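Local coordinates for CLIP-associating protein (Drosophila melanogaster, PDB 4G3A) that tracks microtubule plus ends and stabilises dynamic microtubules for mitotic spindle formation, represented here by its N-terminal TOG-like domain of HEAT repeats, at residues I65-L70 with R103-E108; K109-L114 with R145-Q150; D116-R121 with Q126-K131. All coordinates share one frame; numbering follows the deposited sequence.

Contact 1: residues I65-L70 with R103-E108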
loop_
_atom_site.group_PDB
_atom_site.type_symbol
_atom_site.label_atom_id
_atom_site.label_comp_id
_atom_site.label_asym_id
_atom_site.label_seq_id
_atom_site.Cartn_x
_atom_site.Cartn_y
_atom_site.Cartn_z
ATOM N N ILE A 65 -3.744 -3.285 17.489
ATOM C CA ILE A 65 -5.109 -2.937 17.111
ATOM C C ILE A 65 -5.146 -2.219 15.755
ATOM O O ILE A 65 -6.067 -2.417 14.958
ATOM C CB ILE A 65 -5.778 -2.077 18.202
ATOM C CG1 ILE A 65 -6.209 -2.963 19.372
ATOM C CG2 ILE A 65 -6.974 -1.337 17.653
ATOM C CD1 ILE A 65 -6.566 -2.195 20.616
ATOM N N ALA A 66 -4.143 -1.388 15.496
ATOM C CA ALA A 66 -4.023 -0.748 14.192
ATOM C C ALA A 66 -3.871 -1.811 13.110
ATOM O O ALA A 66 -4.526 -1.765 12.068
ATOM C CB ALA A 66 -2.841 0.196 14.177
ATOM N N GLN A 67 -3.005 -2.779 13.367
ATOM C CA GLN A 67 -2.756 -3.832 12.397
ATOM C C GLN A 67 -4.026 -4.619 12.110
ATOM O O GLN A 67 -4.309 -4.957 10.962
ATOM C CB GLN A 67 -1.653 -4.762 12.888
ATOM C CG GLN A 67 -1.426 -5.962 12.001
ATOM C CD GLN A 67 -0.171 -6.708 12.376
ATOM O OE1 GLN A 67 0.787 -6.113 12.870
ATOM N NE2 GLN A 67 -0.163 -8.019 12.144
ATOM N N LYS A 68 -4.792 -4.908 13.160
ATOM C CA LYS A 68 -6.027 -5.667 13.010
ATOM C C LYS A 68 -7.066 -4.875 12.234
ATOM O O LYS A 68 -7.804 -5.445 11.437
ATOM C CB LYS A 68 -6.578 -6.089 14.374
ATOM C CG LYS A 68 -5.697 -7.067 15.131
ATOM C CD LYS A 68 -6.101 -8.512 14.886
ATOM C CE LYS A 68 -5.080 -9.233 14.030
ATOM N NZ LYS A 68 -3.679 -8.900 14.437
ATOM N N SER A 69 -7.123 -3.564 12.461
ATOM C CA SER A 69 -8.002 -2.714 11.669
ATOM C C SER A 69 -7.646 -2.770 10.173
ATOM O O SER A 69 -8.536 -2.800 9.323
ATOM C CB SER A 69 -7.972 -1.275 12.174
ATOM O OG SER A 69 -6.760 -0.638 11.824
ATOM N N LEU A 70 -6.351 -2.790 9.859
ATOM C CA LEU A 70 -5.894 -2.953 8.469
ATOM C C LEU A 70 -6.363 -4.297 7.906
ATOM O O LEU A 70 -6.916 -4.374 6.813
ATOM C CB LEU A 70 -4.369 -2.871 8.386
ATOM C CG LEU A 70 -3.718 -1.514 8.656
ATOM C CD1 LEU A 70 -2.226 -1.673 8.873
ATOM C CD2 LEU A 70 -3.996 -0.547 7.510
ATOM N N ARG A 103 7.080 -1.125 13.052
ATOM C CA ARG A 103 6.825 -2.556 13.166
ATOM C C ARG A 103 6.648 -3.201 11.789
ATOM O O ARG A 103 5.742 -2.832 11.037
ATOM C CB ARG A 103 5.564 -2.786 14.000
ATOM C CG ARG A 103 5.482 -1.969 15.293
ATOM C CD ARG A 103 6.527 -2.421 16.300
ATOM N NE ARG A 103 6.310 -1.848 17.625
ATOM C CZ ARG A 103 7.110 -2.054 18.669
ATOM N NH1 ARG A 103 8.189 -2.818 18.546
ATOM N NH2 ARG A 103 6.831 -1.492 19.836
ATOM N N ASP A 104 7.488 -4.182 11.467
ATOM C CA ASP A 104 7.441 -4.783 10.135
ATOM C C ASP A 104 6.076 -5.382 9.753
ATOM O O ASP A 104 5.662 -5.268 8.599
ATOM C CB ASP A 104 8.595 -5.772 9.894
ATOM C CG ASP A 104 8.683 -6.862 10.950
ATOM O OD1 ASP A 104 7.883 -6.849 11.907
ATOM O OD2 ASP A 104 9.567 -7.738 10.821
ATOM N N THR A 105 5.370 -5.988 10.709
ATOM C CA THR A 105 4.098 -6.642 10.404
ATOM C C THR A 105 3.014 -5.617 10.082
ATOM O O THR A 105 2.094 -5.897 9.318
ATOM C CB THR A 105 3.591 -7.566 11.554
ATOM O OG1 THR A 105 3.350 -6.796 12.739
ATOM C CG2 THR A 105 4.588 -8.680 11.855
ATOM N N VAL A 106 3.112 -4.434 10.678
ATOM C CA VAL A 106 2.157 -3.375 10.379
ATOM C C VAL A 106 2.329 -2.889 8.936
ATOM O O VAL A 106 1.352 -2.729 8.205
ATOM C CB VAL A 106 2.268 -2.203 11.387
ATOM C CG1 VAL A 106 1.475 -1.016 10.910
ATOM C CG2 VAL A 106 1.769 -2.634 12.762
ATOM N N ARG A 107 3.569 -2.676 8.514
ATOM C CA ARG A 107 3.816 -2.273 7.128
ATOM C C ARG A 107 3.289 -3.338 6.169
ATOM O O ARG A 107 2.716 -3.027 5.124
ATOM C CB ARG A 107 5.309 -2.044 6.890
ATOM C CG ARG A 107 5.917 -0.983 7.793
ATOM C CD ARG A 107 7.289 -0.560 7.294
ATOM N NE ARG A 107 8.213 -1.688 7.254
ATOM C CZ ARG A 107 8.940 -2.089 8.292
ATOM N NH1 ARG A 107 8.850 -1.452 9.450
ATOM N NH2 ARG A 107 9.754 -3.128 8.174
ATOM N N GLU A 108 3.486 -4.600 6.532
ATOM C CA GLU A 108 3.045 -5.718 5.702
ATOM C C GLU A 108 1.548 -5.661 5.461
ATOM O O GLU A 108 1.084 -5.699 4.320
ATOM C CB GLU A 108 3.383 -7.047 6.374
ATOM C CG GLU A 108 4.800 -7.523 6.160
ATOM C CD GLU A 108 5.183 -8.632 7.127
ATOM O OE1 GLU A 108 4.272 -9.218 7.755
ATOM O OE2 GLU A 108 6.396 -8.912 7.260
#

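Contact 2: residues K109-L114 with R145-Q150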
loop_
_atom_site.group_PDB
_atom_site.type_symbol
_atom_site.label_atom_id
_atom_site.label_comp_id
_atom_site.label_asym_id
_atom_site.label_seq_id
_atom_site.Cartn_x
_atom_site.Cartn_y
_atom_site.Cartn_z
ATOM N N LYS A 109 0.792 -5.568 6.549
ATOM C CA LYS A 109 -0.662 -5.572 6.444
ATOM C C LYS A 109 -1.151 -4.331 5.710
ATOM O O LYS A 109 -2.156 -4.376 5.005
ATOM C CB LYS A 109 -1.319 -5.708 7.818
ATOM C CG LYS A 109 -0.921 -6.981 8.569
ATOM C CD LYS A 109 -1.228 -8.229 7.750
ATOM C CE LYS A 109 -0.805 -9.502 8.484
ATOM N NZ LYS A 109 -0.999 -10.702 7.640
ATOM N N ALA A 110 -0.425 -3.226 5.859
ATOM C CA ALA A 110 -0.738 -2.020 5.104
ATOM C C ALA A 110 -0.505 -2.247 3.605
ATOM O O ALA A 110 -1.359 -1.926 2.773
ATOM C CB ALA A 110 0.092 -0.849 5.609
ATOM N N GLN A 111 0.642 -2.822 3.258
ATOM C CA GLN A 111 0.931 -3.097 1.849
ATOM C C GLN A 111 -0.124 -4.069 1.316
ATOM O O GLN A 111 -0.614 -3.944 0.194
ATOM C CB GLN A 111 2.334 -3.693 1.699
ATOM C CG GLN A 111 3.489 -2.680 1.798
ATOM C CD GLN A 111 3.717 -1.919 0.504
ATOM O OE1 GLN A 111 2.838 -1.862 -0.365
ATOM N NE2 GLN A 111 4.897 -1.319 0.368
ATOM N N LEU A 112 -0.494 -5.036 2.145
ATOM C CA LEU A 112 -1.474 -6.029 1.722
ATOM C C LEU A 112 -2.856 -5.389 1.493
ATOM O O LEU A 112 -3.539 -5.712 0.529
ATOM C CB LEU A 112 -1.526 -7.196 2.722
ATOM C CG LEU A 112 -2.493 -8.353 2.453
ATOM C CD1 LEU A 112 -2.516 -8.773 0.984
ATOM C CD2 LEU A 112 -2.155 -9.537 3.351
ATOM N N LEU A 113 -3.258 -4.468 2.362
ATOM C CA LEU A 113 -4.488 -3.704 2.142
ATOM C C LEU A 113 -4.467 -2.999 0.784
ATOM O O LEU A 113 -5.474 -2.988 0.054
ATOM C CB LEU A 113 -4.702 -2.669 3.271
ATOM C CG LEU A 113 -6.002 -1.855 3.237
ATOM C CD1 LEU A 113 -6.394 -1.287 4.647
ATOM C CD2 LEU A 113 -5.941 -0.735 2.201
ATOM N N LEU A 114 -3.322 -2.400 0.448
ATOM C CA LEU A 114 -3.180 -1.734 -0.845
ATOM C C LEU A 114 -3.323 -2.729 -2.003
ATOM O O LEU A 114 -4.018 -2.460 -2.974
ATOM C CB LEU A 114 -1.847 -0.973 -0.947
ATOM C CG LEU A 114 -1.651 0.177 0.048
ATOM C CD1 LEU A 114 -0.248 0.762 -0.097
ATOM C CD2 LEU A 114 -2.713 1.245 -0.151
ATOM N N ARG A 145 8.549 6.490 1.798
ATOM C CA ARG A 145 9.069 6.682 0.443
ATOM C C ARG A 145 9.590 5.354 -0.108
ATOM O O ARG A 145 9.310 4.990 -1.240
ATOM C CB ARG A 145 10.146 7.775 0.422
ATOM C CG ARG A 145 9.659 9.118 1.028
ATOM C CD ARG A 145 10.589 10.277 0.663
ATOM N NE ARG A 145 11.946 10.141 1.182
ATOM C CZ ARG A 145 12.323 10.482 2.414
ATOM N NH1 ARG A 145 11.434 10.952 3.280
ATOM N NH2 ARG A 145 13.590 10.341 2.790
ATOM N N GLU A 146 10.321 4.611 0.713
ATOM C CA GLU A 146 10.849 3.318 0.298
ATOM C C GLU A 146 9.752 2.270 0.064
ATOM O O GLU A 146 9.795 1.522 -0.912
ATOM C CB GLU A 146 11.821 2.789 1.346
ATOM C CG GLU A 146 12.414 1.447 0.959
ATOM C CD GLU A 146 13.311 0.881 2.030
ATOM O OE1 GLU A 146 13.409 1.501 3.109
ATOM O OE2 GLU A 146 13.915 -0.185 1.793
ATOM N N GLU A 147 8.782 2.209 0.976
ATOM C CA GLU A 147 7.691 1.250 0.850
ATOM C C GLU A 147 6.884 1.518 -0.418
ATOM O O GLU A 147 6.510 0.584 -1.135
ATOM C CB GLU A 147 6.785 1.278 2.093
ATOM C CG GLU A 147 7.388 0.626 3.330
ATOM C CD GLU A 147 7.491 -0.885 3.202
ATOM O OE1 GLU A 147 6.737 -1.473 2.389
ATOM O OE2 GLU A 147 8.320 -1.483 3.917
ATOM N N PHE A 148 6.624 2.791 -0.696
ATOM C CA PHE A 148 5.853 3.138 -1.874
ATOM C C PHE A 148 6.526 2.670 -3.163
ATOM O O PHE A 148 5.849 2.165 -4.062
ATOM C CB PHE A 148 5.522 4.633 -1.940
ATOM C CG PHE A 148 4.877 5.035 -3.239
ATOM C CD1 PHE A 148 3.708 4.412 -3.661
ATOM C CD2 PHE A 148 5.465 5.999 -4.060
ATOM C CE1 PHE A 148 3.125 4.750 -4.865
ATOM C CE2 PHE A 148 4.877 6.350 -5.271
ATOM C CZ PHE A 148 3.709 5.728 -5.666
ATOM N N LEU A 149 7.850 2.821 -3.251
ATOM C CA LEU A 149 8.577 2.299 -4.412
ATOM C C LEU A 149 8.305 0.804 -4.543
ATOM O O LEU A 149 8.105 0.303 -5.645
ATOM C CB LEU A 149 10.079 2.594 -4.318
ATOM C CG LEU A 149 10.438 4.082 -4.462
ATOM C CD1 LEU A 149 11.887 4.355 -4.089
ATOM C CD2 LEU A 149 10.129 4.609 -5.868
ATOM N N GLN A 150 8.258 0.103 -3.415
ATOM C CA GLN A 150 7.997 -1.331 -3.435
ATOM C C GLN A 150 6.562 -1.623 -3.874
ATOM O O GLN A 150 6.302 -2.619 -4.553
ATOM C CB GLN A 150 8.295 -1.950 -2.067
ATOM C CG GLN A 150 8.131 -3.461 -2.023
ATOM C CD GLN A 150 9.167 -4.187 -2.849
ATOM O OE1 GLN A 150 8.833 -5.046 -3.677
ATOM N NE2 GLN A 150 10.437 -3.845 -2.639
#

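Contact 3: residues D116-R121 with Q126-K131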
loop_
_atom_site.group_PDB
_atom_site.type_symbol
_atom_site.label_atom_id
_atom_site.label_comp_id
_atom_site.label_asym_id
_atom_site.label_seq_id
_atom_site.Cartn_x
_atom_site.Cartn_y
_atom_site.Cartn_z
ATOM N N ASP A 116 -4.936 -5.514 -1.919
ATOM C CA ASP A 116 -6.327 -5.962 -1.900
ATOM C C ASP A 116 -7.252 -4.970 -2.608
ATOM O O ASP A 116 -8.152 -5.374 -3.342
ATOM C CB ASP A 116 -6.805 -6.244 -0.468
ATOM C CG ASP A 116 -6.177 -7.500 0.130
ATOM O OD1 ASP A 116 -5.779 -8.418 -0.626
ATOM O OD2 ASP A 116 -6.081 -7.570 1.369
ATOM N N LEU A 117 -7.022 -3.676 -2.413
ATOM C CA LEU A 117 -7.794 -2.660 -3.132
ATOM C C LEU A 117 -7.768 -2.888 -4.646
ATOM O O LEU A 117 -8.770 -2.710 -5.340
ATOM C CB LEU A 117 -7.267 -1.254 -2.823
ATOM C CG LEU A 117 -7.458 -0.649 -1.427
ATOM C CD1 LEU A 117 -6.659 0.644 -1.277
ATOM C CD2 LEU A 117 -8.950 -0.384 -1.133
HETATM N N MSE A 118 -6.605 -3.272 -5.157
HETATM C CA MSE A 118 -6.436 -3.462 -6.587
HETATM C C MSE A 118 -6.937 -4.838 -7.013
HETATM O O MSE A 118 -7.663 -4.962 -7.990
HETATM C CB MSE A 118 -4.964 -3.274 -6.973
HETATM C CG MSE A 118 -4.474 -1.856 -6.754
HETATM SE SE MSE A 118 -2.613 -1.627 -7.382
HETATM C CE MSE A 118 -1.735 -2.491 -5.881
ATOM N N GLU A 119 -6.562 -5.875 -6.276
ATOM C CA GLU A 119 -6.965 -7.221 -6.665
ATOM C C GLU A 119 -8.491 -7.347 -6.682
ATOM O O GLU A 119 -9.062 -7.948 -7.589
ATOM C CB GLU A 119 -6.353 -8.285 -5.749
ATOM C CG GLU A 119 -6.678 -9.715 -6.194
ATOM C CD GLU A 119 -5.923 -10.789 -5.412
ATOM O OE1 GLU A 119 -5.047 -10.447 -4.589
ATOM O OE2 GLU A 119 -6.206 -11.986 -5.634
ATOM N N HIS A 120 -9.151 -6.748 -5.698
ATOM C CA HIS A 120 -10.606 -6.849 -5.616
ATOM C C HIS A 120 -11.332 -5.691 -6.289
ATOM O O HIS A 120 -12.522 -5.475 -6.070
ATOM C CB HIS A 120 -11.043 -7.066 -4.165
ATOM C CG HIS A 120 -10.401 -8.267 -3.553
ATOM N ND1 HIS A 120 -10.940 -9.531 -3.662
ATOM C CD2 HIS A 120 -9.229 -8.410 -2.894
ATOM C CE1 HIS A 120 -10.139 -10.398 -3.072
ATOM N NE2 HIS A 120 -9.091 -9.748 -2.604
ATOM N N ARG A 121 -10.599 -4.958 -7.120
ATOM C CA ARG A 121 -11.196 -3.980 -8.019
ATOM C C ARG A 121 -11.961 -2.864 -7.313
ATOM O O ARG A 121 -12.990 -2.397 -7.805
ATOM C CB ARG A 121 -12.097 -4.670 -9.050
ATOM C CG ARG A 121 -11.412 -5.757 -9.849
ATOM C CD ARG A 121 -12.301 -6.237 -10.984
ATOM N NE ARG A 121 -11.629 -7.223 -11.824
ATOM C CZ ARG A 121 -10.848 -6.917 -12.854
ATOM N NH1 ARG A 121 -10.639 -5.647 -13.175
ATOM N NH2 ARG A 121 -10.276 -7.880 -13.563
ATOM N N GLN A 126 -3.824 1.747 -11.905
ATOM C CA GLN A 126 -3.250 3.052 -12.223
ATOM C C GLN A 126 -3.795 4.125 -11.288
ATOM O O GLN A 126 -3.048 4.989 -10.829
ATOM C CB GLN A 126 -3.498 3.452 -13.679
ATOM C CG GLN A 126 -2.716 4.673 -14.085
ATOM C CD GLN A 126 -1.293 4.330 -14.505
ATOM O OE1 GLN A 126 -1.084 3.497 -15.379
ATOM N NE2 GLN A 126 -0.313 4.979 -13.888
ATOM N N ALA A 127 -5.096 4.063 -11.007
ATOM C CA ALA A 127 -5.735 5.029 -10.112
ATOM C C ALA A 127 -5.116 5.024 -8.716
ATOM O O ALA A 127 -4.808 6.083 -8.157
ATOM C CB ALA A 127 -7.249 4.772 -10.027
ATOM N N LEU A 128 -4.944 3.837 -8.142
ATOM C CA LEU A 128 -4.355 3.729 -6.810
ATOM C C LEU A 128 -2.899 4.171 -6.761
ATOM O O LEU A 128 -2.492 4.899 -5.861
ATOM C CB LEU A 128 -4.444 2.308 -6.264
ATOM C CG LEU A 128 -3.885 2.204 -4.833
ATOM C CD1 LEU A 128 -4.601 3.177 -3.889
ATOM C CD2 LEU A 128 -3.962 0.779 -4.279
ATOM N N ILE A 129 -2.091 3.706 -7.704
ATOM C CA ILE A 129 -0.676 4.074 -7.648
ATOM C C ILE A 129 -0.510 5.595 -7.810
ATOM O O ILE A 129 0.261 6.223 -7.078
ATOM C CB ILE A 129 0.186 3.291 -8.672
ATOM C CG1 ILE A 129 0.045 1.784 -8.458
ATOM C CG2 ILE A 129 1.648 3.724 -8.583
ATOM C CD1 ILE A 129 0.392 1.312 -7.062
ATOM N N ASP A 130 -1.241 6.184 -8.758
ATOM C CA ASP A 130 -1.207 7.639 -8.953
ATOM C C ASP A 130 -1.604 8.370 -7.673
ATOM O O ASP A 130 -0.976 9.346 -7.275
ATOM C CB ASP A 130 -2.154 8.080 -10.075
ATOM C CG ASP A 130 -1.657 7.715 -11.468
ATOM O OD1 ASP A 130 -0.661 6.977 -11.603
ATOM O OD2 ASP A 130 -2.294 8.174 -12.441
ATOM N N LYS A 131 -2.666 7.900 -7.030
ATOM C CA LYS A 131 -3.141 8.529 -5.808
ATOM C C LYS A 131 -2.085 8.423 -4.709
ATOM O O LYS A 131 -1.826 9.382 -3.984
ATOM C CB LYS A 131 -4.452 7.869 -5.345
ATOM C CG LYS A 131 -5.079 8.550 -4.152
ATOM C CD LYS A 131 -5.461 10.003 -4.477
ATOM C CE LYS A 131 -6.446 10.573 -3.429
ATOM N NZ LYS A 131 -6.680 12.016 -3.706
#

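Contact 1: residues I65-L70 with R103-E108
Helix segments 65-70 and 104-108 lie nearly parallel, with axes 9.4 Å apart and directions differing by 20°, and they come nearest at Gln67 and Val106, whose CA atoms are 5.3 Å apart. Arg103 is the N-cap of the second helix, so the contact lies on its first turn. Gln67 carries the polar part. Its CG is anti to the backbone N (chi1 174°) and the chain stays extended beyond it. This sends the amide across to Thr105, and the two side chains meet at about a right angle. The hydroxyl of Thr105 donates to the amide oxygen, with OG1 to Gln67 OE1 at 2.7 Å. The donor sits 21° from the carbonyl plane. The other end of the amide, NE2, makes a weak hydrogen bond to Glu71, on its own helix. Together they probably limit how the amide can turn. An apolar patch lies beside this bond. Val106 CG2 rests 4.0 Å from Gln67 CB and also lies near OE1. Leu70 reaches the same helix with one methyl, CD1, which is 3.8 Å from Val106 O and 4.3 Å from Val106 CG1. An alanine in place of Gln67 would probably leave the Thr105 hydroxyl without its acceptor and remove the amide packed against Thr105 CB, while the CB contact with Val106 remained. The arrangement is side-by-side packing of helices from two successive HEAT repeats, HEAT 1 and HEAT 2. Helix 88-98 lies against both partners: Leu70 touches Val95, and Ala66 and Val106 both touch Arg98. Helices 47-58 and 21-36 pack on the first segment, Trp57 against Ile65 and Ser69.

Contact 2: residues K109-L114 with R145-Q150
Gln111 and Glu147 make this contact almost alone, each with a bent side chain. In both residues CG lies anti to the carbonyl carbon, and the chain then turns at chi2. The bends set the amide nitrogen of Gln111 against both the carboxylate and the backbone of Glu147. The amide and carboxylate planes are 62° apart. NE2 gives two hydrogen bonds to this one residue. The bond from Gln111 NE2 to Glu147 OE1 is 2.7 Å long and almost straight, at 178°. It lies in the amide plane and uses the anti lone pair of OE1, the one turned away from the other carboxylate oxygen. The bond from Gln111 NE2 to Glu147 O measures 2.9 Å and is more bent. There the nitrogen stands above the carbonyl plane rather than on a lone pair. The amide oxygen of Gln111 is hydrogen-bonded to the hydroxyl of Thr151. Both ends of this buried amide are therefore gripped by helix 142-159, which probably fixes the flip of the amide. Glu147 OE2 has a long, weak ion pair with Arg107, which may help to steady the carboxylate. Gln150 adds a slight contact, with its CB 4.2 Å from Gln111 NE2. These hydrogen bonds tie helix 104-119 to helix 142-159, side by side in the helical array of the TOG domain. Helix 125-136 packs against both through Leu132, which meets Leu114 and Phe148, while helices 63-80 and 88-98 lie against the first segment and helix 182-199 against the second.

Contact 3: residues D116-R121 with Q126-K131
Leu128 has CG anti to its backbone nitrogen (chi1 -177°), which sets its two methyls against Leu117 and Met118. In Leu117 and Met118 the first torsion is near -70°, with CG anti to the carbonyl carbon. These two neighbours on one helix both face Leu128, and each crosses it at about a right angle. The methyl CD2 of Leu128 does most of the touching. Leu128 CD2 lies 3.7 Å from Met118 CG and 4.0 Å from Leu117 CD1. The second methyl of Leu128, CD1, is 4.2 Å from Leu117 CD1, so both branches of Leu128 meet the same leucine tip. Met118 is present as selenomethionine. Ile129 does not aim its CB at the other helix, yet its CD1 reaches the selenium, with Met118 SE 4.2 Å from Ile129 CD1. All four side chains are buried, and no hydrogen bond joins the two segments. The interaction is apolar packing of methyl and methylene groups and the selenium. The first helix ends here in a Schellman motif. Arg121, with positive phi, is its C-prime residue. Val122 N bonds to Leu117 O, and Arg121 N to Met118 O at 3.1 Å. This closes the helix and lets the chain turn back after a short connection into helix 125-136. The contact thus packs two consecutive helices of the alpha solenoid, which run in roughly opposite, tilted directions, near the turn that joins them. Leu92 of helix 88-98 lies on both Leu117 and Leu128, and Ile77 of helix 63-80 meets Leu117. Helix 142-159 flanks Met118 with Tyr159 and Ile129 with Thr151 and Ala155.

In the fold
All three contacts use helix 104-119, one after another along its length. Contact 1 joins its start to helix 63-80, contact 2 its middle to helix 142-159, and contact 3 its end to helix 125-136. Contact 3 is fully buried and wholly apolar. Contacts 1 and 2 are partly buried and rely on glutamine amides, with some apolar packing in contact 1. Contact 2 lies nearest the centre of the chain. Contacts 1 and 2 touch where Arg107 nears Glu147, Gln67 meets Lys109, and Leu70 meets Ala110 and Leu113. Contacts 2 and 3 touch through Leu114 with Leu128 and Phe148 with Ile129. Contact 3 is nested within the loop that contact 2 closes.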